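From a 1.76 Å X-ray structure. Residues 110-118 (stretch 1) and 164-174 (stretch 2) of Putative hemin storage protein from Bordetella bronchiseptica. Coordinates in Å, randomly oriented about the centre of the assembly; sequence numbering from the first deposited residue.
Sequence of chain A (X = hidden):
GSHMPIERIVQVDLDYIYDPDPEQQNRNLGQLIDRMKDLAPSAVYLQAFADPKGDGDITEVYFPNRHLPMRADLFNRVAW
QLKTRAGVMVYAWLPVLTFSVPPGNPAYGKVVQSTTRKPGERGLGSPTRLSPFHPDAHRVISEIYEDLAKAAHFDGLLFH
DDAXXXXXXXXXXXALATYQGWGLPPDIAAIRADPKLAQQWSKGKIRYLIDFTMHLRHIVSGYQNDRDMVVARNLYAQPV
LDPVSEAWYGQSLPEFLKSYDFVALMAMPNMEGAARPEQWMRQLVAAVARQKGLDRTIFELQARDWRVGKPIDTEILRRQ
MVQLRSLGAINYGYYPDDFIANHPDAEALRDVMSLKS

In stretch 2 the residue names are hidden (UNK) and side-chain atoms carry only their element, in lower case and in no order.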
# COMPACT_ATOMS: atom_id res chain seq x y z
N LYS A 110 -4.71 -2.63 21.16
CA LYS A 110 -4.54 -1.17 21.12
C LYS A 110 -4.80 -0.70 19.70
O LYS A 110 -3.89 -0.24 19.00
CB LYS A 110 -3.14 -0.76 21.60
CG LYS A 110 -2.76 -1.30 22.97
CD LYS A 110 -3.83 -0.98 24.01
CE LYS A 110 -3.37 -1.40 25.41
NZ LYS A 110 -4.45 -1.23 26.43
N VAL A 111 -6.06 -0.83 19.29
CA VAL A 111 -6.46 -0.62 17.92
C VAL A 111 -7.20 0.70 17.75
O VAL A 111 -7.66 1.30 18.73
CB VAL A 111 -7.37 -1.77 17.42
CG1 VAL A 111 -6.58 -3.09 17.37
CG2 VAL A 111 -8.61 -1.90 18.32
N VAL A 112 -7.33 1.12 16.49
CA VAL A 112 -8.11 2.31 16.14
C VAL A 112 -9.56 2.13 16.56
O VAL A 112 -10.19 1.11 16.26
CB VAL A 112 -8.05 2.57 14.61
CG1 VAL A 112 -9.08 3.65 14.19
CG2 VAL A 112 -6.62 2.95 14.20
N GLN A 113 -10.08 3.12 17.29
CA GLN A 113 -11.46 3.07 17.74
C GLN A 113 -12.29 4.05 16.93
O GLN A 113 -11.76 5.01 16.37
CB GLN A 113 -11.55 3.38 19.24
CG GLN A 113 -10.82 2.36 20.12
CD GLN A 113 -10.94 2.70 21.60
OE1 GLN A 113 -11.87 3.38 22.02
NE2 GLN A 113 -9.97 2.25 22.39
N SER A 114 -13.59 3.77 16.84
CA SER A 114 -14.55 4.62 16.14
C SER A 114 -15.66 5.03 17.10
O SER A 114 -16.07 4.26 17.96
CB SER A 114 -15.15 3.88 14.94
OG SER A 114 -16.34 4.51 14.48
N THR A 115 -16.19 6.24 16.94
CA THR A 115 -17.29 6.67 17.79
C THR A 115 -18.61 5.95 17.49
O THR A 115 -19.54 5.96 18.31
CB THR A 115 -17.55 8.19 17.65
OG1 THR A 115 -17.85 8.49 16.29
CG2 THR A 115 -16.33 8.99 18.08
N THR A 116 -18.70 5.34 16.32
CA THR A 116 -19.97 4.78 15.87
C THR A 116 -19.93 3.28 15.55
O THR A 116 -20.96 2.60 15.64
CB THR A 116 -20.48 5.51 14.61
OG1 THR A 116 -19.52 5.37 13.56
CG2 THR A 116 -20.72 6.99 14.91
N ARG A 117 -18.76 2.78 15.17
CA ARG A 117 -18.63 1.38 14.76
C ARG A 117 -18.89 0.42 15.93
O ARG A 117 -18.56 0.72 17.08
CB ARG A 117 -17.24 1.15 14.14
CG ARG A 117 -16.91 -0.28 13.77
CD ARG A 117 -15.77 -0.34 12.74
NE ARG A 117 -14.66 0.55 13.08
CZ ARG A 117 -13.64 0.22 13.86
NH1 ARG A 117 -12.67 1.10 14.11
NH2 ARG A 117 -13.58 -0.99 14.41
N LYS A 118 -19.54 -0.70 15.64
CA LYS A 118 -19.83 -1.72 16.65
C LYS A 118 -18.94 -2.94 16.39
O LYS A 118 -18.36 -3.08 15.31
CB LYS A 118 -21.32 -2.11 16.61
CG LYS A 118 -22.29 -0.99 17.02
CD LYS A 118 -22.51 -0.98 18.52
CE LYS A 118 -23.20 0.29 18.98
NZ LYS A 118 -23.53 0.23 20.44
N UNK A 164 -5.63 4.08 6.63
CA UNK A 164 -6.80 4.94 6.45
C UNK A 164 -7.41 5.20 7.81
O UNK A 164 -7.29 4.37 8.71
c UNK A 164 -7.40 4.23 4.09
c UNK A 164 -7.88 4.31 5.52
c UNK A 164 -8.30 2.92 6.04
N UNK A 165 -8.07 6.35 7.94
CA UNK A 165 -8.89 6.67 9.11
C UNK A 165 -10.16 7.35 8.61
O UNK A 165 -10.08 8.21 7.73
c UNK A 165 -8.15 7.60 10.07
c UNK A 165 -6.16 8.20 11.47
c UNK A 165 -7.30 5.98 11.80
c UNK A 165 -6.91 7.06 10.78
N UNK A 166 -11.33 6.98 9.12
CA UNK A 166 -12.52 7.68 8.64
C UNK A 166 -12.89 8.83 9.59
O UNK A 166 -12.12 9.16 10.48
o UNK A 166 -14.78 4.98 9.60
c UNK A 166 -14.25 6.10 9.69
o UNK A 166 -14.19 6.72 10.77
c UNK A 166 -13.70 6.73 8.41
N UNK A 167 -14.04 9.45 9.36
CA UNK A 167 -14.36 10.69 10.08
C UNK A 167 -14.99 10.41 11.45
O UNK A 167 -15.49 11.32 12.10
o UNK A 167 -17.34 11.56 8.08
o UNK A 167 -16.68 9.67 8.99
c UNK A 167 -16.52 10.89 8.74
c UNK A 167 -15.26 11.59 9.23
N UNK A 168 -14.92 9.15 11.90
CA UNK A 168 -15.32 8.78 13.26
C UNK A 168 -14.14 8.22 14.05
O UNK A 168 -14.30 7.74 15.19
c UNK A 168 -16.45 7.71 13.26
c UNK A 168 -17.62 8.18 12.40
o UNK A 168 -15.94 6.47 12.77
N UNK A 169 -12.95 8.27 13.44
CA UNK A 169 -11.74 7.67 13.99
C UNK A 169 -10.61 8.69 14.04
O UNK A 169 -10.68 9.70 13.35
c UNK A 169 -11.95 4.35 11.92
o UNK A 169 -11.28 4.73 10.94
c UNK A 169 -12.31 5.35 13.02
c UNK A 169 -11.30 6.49 13.11
o UNK A 169 -12.34 3.17 12.06
N UNK A 170 -9.55 8.48 14.83
CA UNK A 170 -9.40 7.47 15.88
C UNK A 170 -10.01 8.06 17.16
O UNK A 170 -9.66 9.17 17.55
c UNK A 170 -7.90 7.16 16.02
o UNK A 170 -6.44 5.59 16.96
c UNK A 170 -7.60 6.06 17.01
o UNK A 170 -8.46 5.69 17.82
N UNK A 171 -10.92 7.33 17.80
CA UNK A 171 -11.62 7.84 18.99
C UNK A 171 -11.05 7.31 20.31
O UNK A 171 -11.61 7.55 21.39
c UNK A 171 -13.12 7.50 18.90
o UNK A 171 -13.30 6.09 18.90
N UNK A 172 -9.93 6.61 20.23
CA UNK A 172 -9.31 6.03 21.42
C UNK A 172 -8.77 7.15 22.32
O UNK A 172 -8.52 8.26 21.84
c UNK A 172 -8.19 5.05 21.02
o UNK A 172 -7.10 5.73 20.44
N UNK A 173 -8.62 6.87 23.63
CA UNK A 173 -8.20 7.93 24.56
C UNK A 173 -6.87 8.58 24.18
O UNK A 173 -6.71 9.80 24.33
c UNK A 173 -8.08 7.17 25.90
c UNK A 173 -9.05 6.04 25.77
c UNK A 173 -8.99 5.63 24.32
N UNK A 174 -5.92 7.78 23.72
CA UNK A 174 -4.62 8.30 23.33
C UNK A 174 -4.73 9.22 22.11
O UNK A 174 -4.01 10.21 21.99
c UNK A 174 -3.64 7.16 23.04
o UNK A 174 -4.12 5.01 25.97
o UNK A 174 -5.23 5.14 24.08
c UNK A 174 -4.26 5.45 24.81
c UNK A 174 -3.20 6.40 24.28
O HOH W 1 -14.13 5.09 21.30
O HOH W 2 -15.46 2.97 11.31

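Position 164 carries three side-chain carbons, one bearing the other two, and stays clear of stretch 1; a branch at CB with no heteroatom is valine, Val-164. Position 165 has four carbons forked at the second, and one fork tip lies 3.8 Å from Val-112 CG1. This is Leu-165, its CD2 making that apolar contact.

At position 166 two carbons end in two oxygens, the carboxylate of an aspartate, and none touches stretch 1 directly. Asp-166 instead reaches Arg-117 through water 2, which donates to its OD2 (2.7 Å) and accepts from Arg-117 NE (3.1 Å). Position 167 repeats the pattern of two carbons and two oxygens, remote from stretch 1: Asp-167.

Position 168 has a CB carrying one oxygen and one carbon, with the oxygen 2.6 Å from Ser-114 OG. It is Thr-168. Ser-114 OG donates to Thr-168 OG1, which in turn donates to Asp-166 OD1 (2.7 Å).

Position 169 has three carbons in a row, the third holding two oxygens, one of which sits 2.9 Å from Arg-117 NH1, at the edge of the guanidinium and near its plane. This is Glu-169; that oxygen is OE1, forming a salt bridge, while OE2 accepts from Asp-166 N (2.9 Å) and so ties the acid to its own loop.

Position 170, preceded by a cis peptide, has two carbons and two oxygens, one of them 3.1 Å from Gln-113 N. The residue is Asp-170; its OD1 accepts an almost straight hydrogen bond from Gln-113 N and two more from position 172, from its backbone N and its side-chain oxygen (3.0 Å each).

Position 171 has one carbon and one oxygen, and the carbon lies 3.6 Å from Thr-115 CG2. This is Ser-171; water 1 joins its OG (2.7 Å) to Gln-113 OE1 (2.9 Å). Position 172 has the same two atoms, its CB 3.6 Å from Gln-113 NE2: Ser-172, the N-cap residue. At position 173 three carbons close a ring onto the backbone nitrogen, one of them 4.0 Å from Gln-113 NE2, giving Pro-173, in which that atom is CD. Position 174, three carbons ending in two oxygens, is Glu-174, without contact to stretch 1.

The contact is largely polar and combines backbone with side-chain pairing. Ser-171 N donates to Gln-113 O (2.9 Å), and Thr-115 N donates to Thr-168 O (3.0 Å), anchoring the two loops at separate points. The hydroxyl pair and the salt bridge add side-chain links, while Val-112 supplies an apolar patch against Leu-165.

Stretch 2, residues 164-174: VLDDTEDSSPE
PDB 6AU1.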